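PDB 3W5S: maleylacetate reductase from Rhizobium, which catalyses the NADH-dependent reduction of maleylacetate to 3-oxoadipate in the breakdown of gamma-resorcylate. Local coordinates for residues A[86-91]-A[271-276]; A[278-283]-A[322-327]. All blocks are in the same frame, centred on the assembly; numbering follows the deposited sequence.

Contact 1: A[86-91]-A[271-276]. With SO4 (sulfate ion), chain C.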
ATOM      1  N   ALA A  86      21.042  15.859  14.608  1.00 17.30           N
ATOM      2  CA  ALA A  86      22.125  16.228  13.699  1.00 17.87           C
ATOM      3  C   ALA A  86      22.062  15.488  12.379  1.00 17.24           C
ATOM      4  O   ALA A  86      21.638  14.317  12.318  1.00 16.61           O
ATOM      5  CB  ALA A  86      23.479  15.992  14.382  1.00 18.97           C
ATOM      6  N   MET A  87      22.473  16.162  11.315  1.00 17.31           N
ATOM      7  CA  MET A  87      22.503  15.518  10.009  1.00 17.15           C
ATOM      8  C   MET A  87      23.375  14.264  10.040  1.00 16.65           C
ATOM      9  O   MET A  87      24.435  14.242  10.678  1.00 18.02           O
ATOM     10  CB  MET A  87      22.988  16.497   8.941  1.00 17.71           C
ATOM     11  CG  MET A  87      22.623  16.089   7.535  1.00 18.24           C
ATOM     12  SD  MET A  87      23.126  17.362   6.377  1.00 20.30           S
ATOM     13  CE  MET A  87      21.907  18.628   6.711  1.00 22.92           C
ATOM     14  N   HIS A  88      22.907  13.227   9.351  1.00 15.86           N
ATOM     15  CA  HIS A  88      23.631  11.960   9.209  1.00 16.30           C
ATOM     16  C   HIS A  88      23.601  11.058  10.453  1.00 16.88           C
ATOM     17  O   HIS A  88      24.265  10.025  10.486  1.00 17.53           O
ATOM     18  CB  HIS A  88      25.055  12.172   8.652  1.00 17.03           C
ATOM     19  CG  HIS A  88      25.075  12.914   7.354  1.00 17.39           C
ATOM     20  ND1 HIS A  88      24.391  12.470   6.239  1.00 16.98           N
ATOM     21  CD2 HIS A  88      25.675  14.074   6.996  1.00 17.59           C
ATOM     22  CE1 HIS A  88      24.566  13.335   5.253  1.00 15.54           C
ATOM     23  NE2 HIS A  88      25.338  14.320   5.685  1.00 15.99           N
ATOM     24  N   THR A  89      22.821  11.459  11.453  1.00 15.88           N
ATOM     25  CA  THR A  89      22.523  10.654  12.646  1.00 16.05           C
ATOM     26  C   THR A  89      23.793  10.016  13.238  1.00 17.04           C
ATOM     27  O   THR A  89      23.927   8.783  13.289  1.00 16.38           O
ATOM     28  CB  THR A  89      21.436   9.610  12.306  1.00 16.25           C
ATOM     29  OG1 THR A  89      20.382  10.264  11.568  1.00 16.43           O
ATOM     30  CG2 THR A  89      20.868   9.009  13.565  1.00 17.53           C
ATOM     31  N   PRO A  90      24.746  10.855  13.683  1.00 17.02           N
ATOM     32  CA  PRO A  90      25.991  10.360  14.258  1.00 17.65           C
ATOM     33  C   PRO A  90      25.729   9.667  15.601  1.00 18.22           C
ATOM     34  O   PRO A  90      24.915  10.130  16.390  1.00 17.77           O
ATOM     35  CB  PRO A  90      26.804  11.639  14.481  1.00 18.34           C
ATOM     36  CG  PRO A  90      25.783  12.725  14.603  1.00 17.89           C
ATOM     37  CD  PRO A  90      24.704  12.335  13.649  1.00 17.30           C
ATOM     38  N   VAL A  91      26.418   8.569  15.848  1.00 19.19           N
ATOM     39  CA  VAL A  91      26.187   7.786  17.059  1.00 20.20           C
ATOM     40  C   VAL A  91      26.381   8.570  18.365  1.00 20.82           C
ATOM     41  O   VAL A  91      25.709   8.284  19.354  1.00 21.46           O
ATOM     42  CB  VAL A  91      26.982   6.464  17.046  1.00 20.91           C
ATOM     43  CG1 VAL A  91      26.483   5.554  15.914  1.00 21.59           C
ATOM     44  CG2 VAL A  91      28.501   6.731  16.960  1.00 23.03           C
ATOM     45  N   LEU A 271      28.488  15.992   3.708  1.00 18.94           N
ATOM     46  CA  LEU A 271      27.803  16.872   2.756  1.00 17.95           C
ATOM     47  C   LEU A 271      26.354  17.163   3.164  1.00 18.29           C
ATOM     48  O   LEU A 271      25.693  16.295   3.756  1.00 18.82           O
ATOM     49  CB  LEU A 271      27.820  16.274   1.361  1.00 17.42           C
ATOM     50  CG  LEU A 271      29.136  15.938   0.679  1.00 17.55           C
ATOM     51  CD1 LEU A 271      28.794  15.662  -0.775  1.00 17.43           C
ATOM     52  CD2 LEU A 271      30.151  17.075   0.777  1.00 18.36           C
ATOM     53  N   PRO A 272      25.836  18.351   2.813  1.00 17.85           N
ATOM     54  CA  PRO A 272      24.413  18.618   2.975  1.00 17.63           C
ATOM     55  C   PRO A 272      23.634  17.507   2.265  1.00 16.15           C
ATOM     56  O   PRO A 272      23.835  17.244   1.065  1.00 16.08           O
ATOM     57  CB  PRO A 272      24.231  19.986   2.307  1.00 18.05           C
ATOM     58  CG  PRO A 272      25.607  20.637   2.416  1.00 20.19           C
ATOM     59  CD  PRO A 272      26.538  19.485   2.179  1.00 18.61           C
ATOM     60  N   HIS A 273      22.762  16.848   3.014  1.00 15.52           N
ATOM     61  CA  HIS A 273      22.169  15.602   2.564  1.00 15.22           C
ATOM     62  C   HIS A 273      21.205  15.758   1.376  1.00 14.32           C
ATOM     63  O   HIS A 273      21.386  15.110   0.335  1.00 14.21           O
ATOM     64  CB  HIS A 273      21.492  14.883   3.732  1.00 15.83           C
ATOM     65  CG  HIS A 273      20.752  13.661   3.323  1.00 15.99           C
ATOM     66  ND1 HIS A 273      21.376  12.466   3.035  1.00 16.70           N
ATOM     67  CD2 HIS A 273      19.433  13.462   3.120  1.00 15.78           C
ATOM     68  CE1 HIS A 273      20.463  11.575   2.692  1.00 16.15           C
ATOM     69  NE2 HIS A 273      19.278  12.152   2.740  1.00 16.24           N
ATOM     70  N   ALA A 274      20.168  16.590   1.524  1.00 14.89           N
ATOM     71  CA  ALA A 274      19.219  16.767   0.406  1.00 13.51           C
ATOM     72  C   ALA A 274      19.917  17.290  -0.843  1.00 13.89           C
ATOM     73  O   ALA A 274      19.559  16.919  -1.968  1.00 13.79           O
ATOM     74  CB  ALA A 274      18.075  17.687   0.811  1.00 15.13           C
ATOM     75  N   GLU A 275      20.890  18.180  -0.634  1.00 14.35           N
ATOM     76  CA  GLU A 275      21.660  18.741  -1.735  1.00 14.29           C
ATOM     77  C   GLU A 275      22.438  17.664  -2.483  1.00 13.16           C
ATOM     78  O   GLU A 275      22.551  17.733  -3.702  1.00 14.16           O
ATOM     79  CB  GLU A 275      22.612  19.822  -1.219  1.00 14.26           C
ATOM     80  CG  GLU A 275      21.886  21.118  -0.761  1.00 16.42           C
ATOM     81  CD  GLU A 275      21.405  21.100   0.697  1.00 22.38           C
ATOM     82  OE1 GLU A 275      21.260  20.032   1.334  1.00 22.86           O
ATOM     83  OE2 GLU A 275      21.213  22.219   1.244  1.00 29.10           O
ATOM     84  N   THR A 276      22.972  16.688  -1.753  1.00 13.46           N
ATOM     85  CA  THR A 276      23.719  15.590  -2.375  1.00 13.72           C
ATOM     86  C   THR A 276      22.789  14.784  -3.269  1.00 12.99           C
ATOM     87  O   THR A 276      23.122  14.478  -4.416  1.00 13.43           O
ATOM     88  CB  THR A 276      24.354  14.723  -1.305  1.00 13.49           C
ATOM     89  OG1 THR A 276      25.267  15.509  -0.526  1.00 15.58           O
ATOM     90  CG2 THR A 276      25.124  13.565  -1.922  1.00 15.40           C
TER
HETATM   91  S   SO4 C 401      17.717   9.063   2.345  1.00 17.28           S
HETATM   92  O1  SO4 C 401      16.806   7.941   2.025  1.00 18.94           O
HETATM   93  O2  SO4 C 401      18.950   8.921   1.597  1.00 21.29           O
HETATM   94  O3  SO4 C 401      17.088  10.325   1.997  1.00 17.63           O
HETATM   95  O4  SO4 C 401      18.077   8.967   3.751  1.00 21.68           O
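H88 reaches the 271-276 segment through the straighter and shorter of two hydrogen bonds. Its NE2-H meets L271 O at 2.8 Å with an N-H...O angle of 159°, the oxygen lying almost in the imidazole plane. CG stands beside the backbone N of H88, which sends the ring across to the loop, while ND1 bonds K156 NZ on its other flank; the two bonds hold the buried imidazole from both nitrogens. This is the tight part. H88 CE1 also comes within 3.8 Å of H273 CB, and the two rings meet rim to rim, planes 77° apart. M87 and H88 are the corners of a type II turn closed by T89 N to A86 O, and M87 CG lies over one face of the H88 ring, toward its rim. The turn follows strand 78-82 of the NADH-binding alpha/beta domain and touches the start of helix 273-289 in the helical domain, so the pair bridges the two domains. P272 occupies the N-cap position, and its O accepts from both T276 N and T276 OG1. The looser part is the exposed M87: its SD takes only a weak bond from H273 N at 3.4 Å, while a glycerol binds H88 N. H273 begins near M87, but with CG anti to its N (chi1 175°) its ring leads away to a sulfate, where NE2 bonds O3 at 2.9 Å, near the ring plane. N190, H263 and H277 also bond it; sulfate and glycerol probably come from the crystallisation liquor. H273 and N190 probably occupy positions that hold the metal in iron-dependent relatives.

Contact 2: A[278-283]-A[322-327]; sequences AVLLPY and ASLAAL
The Y283 ring presents an edge to A322, whose O lies near the ring plane, 3.8 Å from Y283 OH; this is contact without a hydrogen bond, since the hydroxyl bonds A368 O. The contact belongs to the all-helical domain of the iron-containing alcohol dehydrogenase fold, where helix 273-289 is flanked by the loop between helices 307-318 and 334-341. L360, A364 and P370 also pack against Y283. The second flat group is the S323-L324 peptide, and V279 lies on one of its faces with both methyls: CG1 over the C-N bond, 3.5 Å from S323 C, and CG2 toward the carbonyl end, 3.6 Å from S323 O. With CG1 anti to the backbone N (chi1 169°), the two branches lie side by side on that face. Leucines extend the apolar contact beyond the V279 methyls. L324 CD2 touches V279 CG1 at 3.8 Å, L327 CD1 reaches V279 CG2 at 4.0 Å, and L280 meets L324 more loosely through its CD2. A364 of helix 354-366 touches both L280 and L324 and shares a backbone bond with L324, tying this loop to a second helix. Within the loop, S323 OG accepts from A326 N at 3.0 Å, an ST motif, and L327 N bonds L324 O. Helix 273-289 is kinked at P282, and Y283 N makes only a weak bond to L280 O instead of the regular one to V279 O. A water fills that role, donating to V279 O and to A322 O, 2.8 Å from each.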
ATOM      1  N   ALA A 278      20.047  15.988  -4.694  1.00 13.01           N
ATOM      2  CA  ALA A 278      19.706  16.835  -5.822  1.00 12.93           C
ATOM      3  C   ALA A 278      20.776  16.820  -6.891  1.00 14.15           C
ATOM      4  O   ALA A 278      20.457  16.737  -8.073  1.00 14.53           O
ATOM      5  CB  ALA A 278      19.482  18.266  -5.361  1.00 13.76           C
ATOM      6  N   VAL A 279      22.040  16.923  -6.470  1.00 13.63           N
ATOM      7  CA  VAL A 279      23.155  16.948  -7.416  1.00 13.66           C
ATOM      8  C   VAL A 279      23.348  15.610  -8.119  1.00 14.32           C
ATOM      9  O   VAL A 279      23.517  15.575  -9.339  1.00 14.24           O
ATOM     10  CB  VAL A 279      24.452  17.336  -6.706  1.00 13.52           C
ATOM     11  CG1 VAL A 279      25.640  17.086  -7.660  1.00 16.26           C
ATOM     12  CG2 VAL A 279      24.378  18.818  -6.324  1.00 14.89           C
ATOM     13  N   LEU A 280      23.274  14.515  -7.377  1.00 13.54           N
ATOM     14  CA  LEU A 280      23.601  13.221  -7.969  1.00 13.62           C
ATOM     15  C   LEU A 280      22.494  12.650  -8.850  1.00 13.68           C
ATOM     16  O   LEU A 280      22.776  11.905  -9.785  1.00 13.88           O
ATOM     17  CB  LEU A 280      23.931  12.196  -6.878  1.00 13.67           C
ATOM     18  CG  LEU A 280      25.277  12.378  -6.210  1.00 14.79           C
ATOM     19  CD1 LEU A 280      25.383  11.391  -5.058  1.00 17.00           C
ATOM     20  CD2 LEU A 280      26.383  12.138  -7.211  1.00 18.98           C
ATOM     21  N   LEU A 281      21.246  12.991  -8.539  1.00 13.10           N
ATOM     22  CA  LEU A 281      20.107  12.251  -9.147  1.00 12.98           C
ATOM     23  C   LEU A 281      20.099  12.212 -10.689  1.00 13.52           C
ATOM     24  O   LEU A 281      19.875  11.161 -11.258  1.00 13.94           O
ATOM     25  CB  LEU A 281      18.773  12.774  -8.577  1.00 13.39           C
ATOM     26  CG  LEU A 281      17.574  11.883  -8.987  1.00 13.83           C
ATOM     27  CD1 LEU A 281      17.691  10.462  -8.431  1.00 16.60           C
ATOM     28  CD2 LEU A 281      16.284  12.532  -8.530  1.00 15.86           C
ATOM     29  N   PRO A 282      20.398  13.330 -11.374  1.00 13.87           N
ATOM     30  CA  PRO A 282      20.334  13.206 -12.848  1.00 13.87           C
ATOM     31  C   PRO A 282      21.385  12.208 -13.368  1.00 14.40           C
ATOM     32  O   PRO A 282      21.156  11.510 -14.380  1.00 14.12           O
ATOM     33  CB  PRO A 282      20.613  14.644 -13.334  1.00 14.51           C
ATOM     34  CG  PRO A 282      20.140  15.497 -12.162  1.00 14.06           C
ATOM     35  CD  PRO A 282      20.593  14.732 -10.941  1.00 14.11           C
ATOM     36  N   TYR A 283      22.538  12.146 -12.691  1.00 14.28           N
ATOM     37  CA  TYR A 283      23.643  11.280 -13.150  1.00 14.64           C
ATOM     38  C   TYR A 283      23.393   9.817 -12.823  1.00 15.19           C
ATOM     39  O   TYR A 283      23.682   8.940 -13.625  1.00 15.81           O
ATOM     40  CB  TYR A 283      25.007  11.741 -12.582  1.00 14.53           C
ATOM     41  CG  TYR A 283      25.265  13.178 -12.911  1.00 15.00           C
ATOM     42  CD1 TYR A 283      25.697  13.546 -14.191  1.00 15.81           C
ATOM     43  CD2 TYR A 283      25.022  14.184 -11.978  1.00 15.64           C
ATOM     44  CE1 TYR A 283      25.898  14.896 -14.509  1.00 16.44           C
ATOM     45  CE2 TYR A 283      25.258  15.527 -12.287  1.00 16.30           C
ATOM     46  CZ  TYR A 283      25.675  15.855 -13.550  1.00 17.25           C
ATOM     47  OH  TYR A 283      25.880  17.164 -13.897  1.00 19.30           O
ATOM     48  N   ALA A 322      23.701  21.929  -8.857  1.00 18.89           N
ATOM     49  CA  ALA A 322      23.886  20.920  -9.911  1.00 17.81           C
ATOM     50  C   ALA A 322      25.238  20.207  -9.948  1.00 17.66           C
ATOM     51  O   ALA A 322      25.394  19.273 -10.746  1.00 17.94           O
ATOM     52  CB  ALA A 322      23.563  21.515 -11.298  1.00 19.93           C
ATOM     53  N   SER A 323      26.194  20.617  -9.104  1.00 16.74           N
ATOM     54  CA  SER A 323      27.520  19.996  -9.125  1.00 16.58           C
ATOM     55  C   SER A 323      28.002  19.627  -7.731  1.00 16.86           C
ATOM     56  O   SER A 323      27.652  20.288  -6.745  1.00 17.06           O
ATOM     57  CB  SER A 323      28.546  20.930  -9.792  1.00 17.14           C
ATOM     58  OG  SER A 323      28.946  21.982  -8.913  1.00 18.96           O
ATOM     59  N   LEU A 324      28.818  18.579  -7.663  1.00 16.00           N
ATOM     60  CA  LEU A 324      29.442  18.245  -6.400  1.00 15.52           C
ATOM     61  C   LEU A 324      30.472  19.304  -6.026  1.00 16.11           C
ATOM     62  O   LEU A 324      30.712  19.518  -4.842  1.00 16.44           O
ATOM     63  CB  LEU A 324      30.112  16.860  -6.435  1.00 14.75           C
ATOM     64  CG  LEU A 324      29.164  15.665  -6.532  1.00 14.87           C
ATOM     65  CD1 LEU A 324      30.018  14.416  -6.671  1.00 16.50           C
ATOM     66  CD2 LEU A 324      28.234  15.560  -5.302  1.00 16.23           C
ATOM     67  N   ALA A 325      31.050  19.996  -7.016  1.00 15.18           N
ATOM     68  CA  ALA A 325      31.968  21.100  -6.711  1.00 16.49           C
ATOM     69  C   ALA A 325      31.292  22.180  -5.874  1.00 16.14           C
ATOM     70  O   ALA A 325      31.931  22.742  -4.966  1.00 17.06           O
ATOM     71  CB  ALA A 325      32.548  21.687  -7.982  1.00 17.96           C
ATOM     72  N   ALA A 326      30.016  22.455  -6.151  1.00 16.61           N
ATOM     73  CA  ALA A 326      29.253  23.430  -5.359  1.00 17.32           C
ATOM     74  C   ALA A 326      29.062  23.002  -3.898  1.00 16.61           C
ATOM     75  O   ALA A 326      28.853  23.850  -3.034  1.00 16.83           O
ATOM     76  CB  ALA A 326      27.895  23.707  -6.008  1.00 18.26           C
ATOM     77  N   LEU A 327      29.146  21.700  -3.635  1.00 16.03           N
ATOM     78  CA  LEU A 327      28.999  21.181  -2.274  1.00 15.58           C
ATOM     79  C   LEU A 327      30.332  21.080  -1.528  1.00 16.93           C
ATOM     80  O   LEU A 327      30.374  20.535  -0.446  1.00 17.41           O
ATOM     81  CB  LEU A 327      28.245  19.844  -2.276  1.00 15.75           C
ATOM     82  CG  LEU A 327      26.914  19.834  -3.024  1.00 15.35           C
ATOM     83  CD1 LEU A 327      26.218  18.498  -2.803  1.00 16.80           C
ATOM     84  CD2 LEU A 327      26.034  20.993  -2.586  1.00 17.54           C
TER
HETATM   85  O   HOH W   1      23.072  17.716 -11.156  1.00 13.81           O

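How the contacts relate
Both contacts use helix 273-289: contact 1 at its first turn, contact 2 further along, their centres 15 Å apart. They touch through L327, whose O lies 3.7 Å from L271 CD2 and whose CD1 is 3.9 Å from E275 O, so the loop of contact 2 backs the helix start used in contact 1. V329 touches L271 of one and L324 of the other. The sulfate held by H273, N190, H263 and H277 probably marks the catalytic cleft between the two domains; contact 1 lies at it, while contact 2 is set back along helix 273-289. H277, between the two helix segments, meets the H273 ring. Helix 181-198, which supplies N190, packs on A274 and A278, next to both contacts.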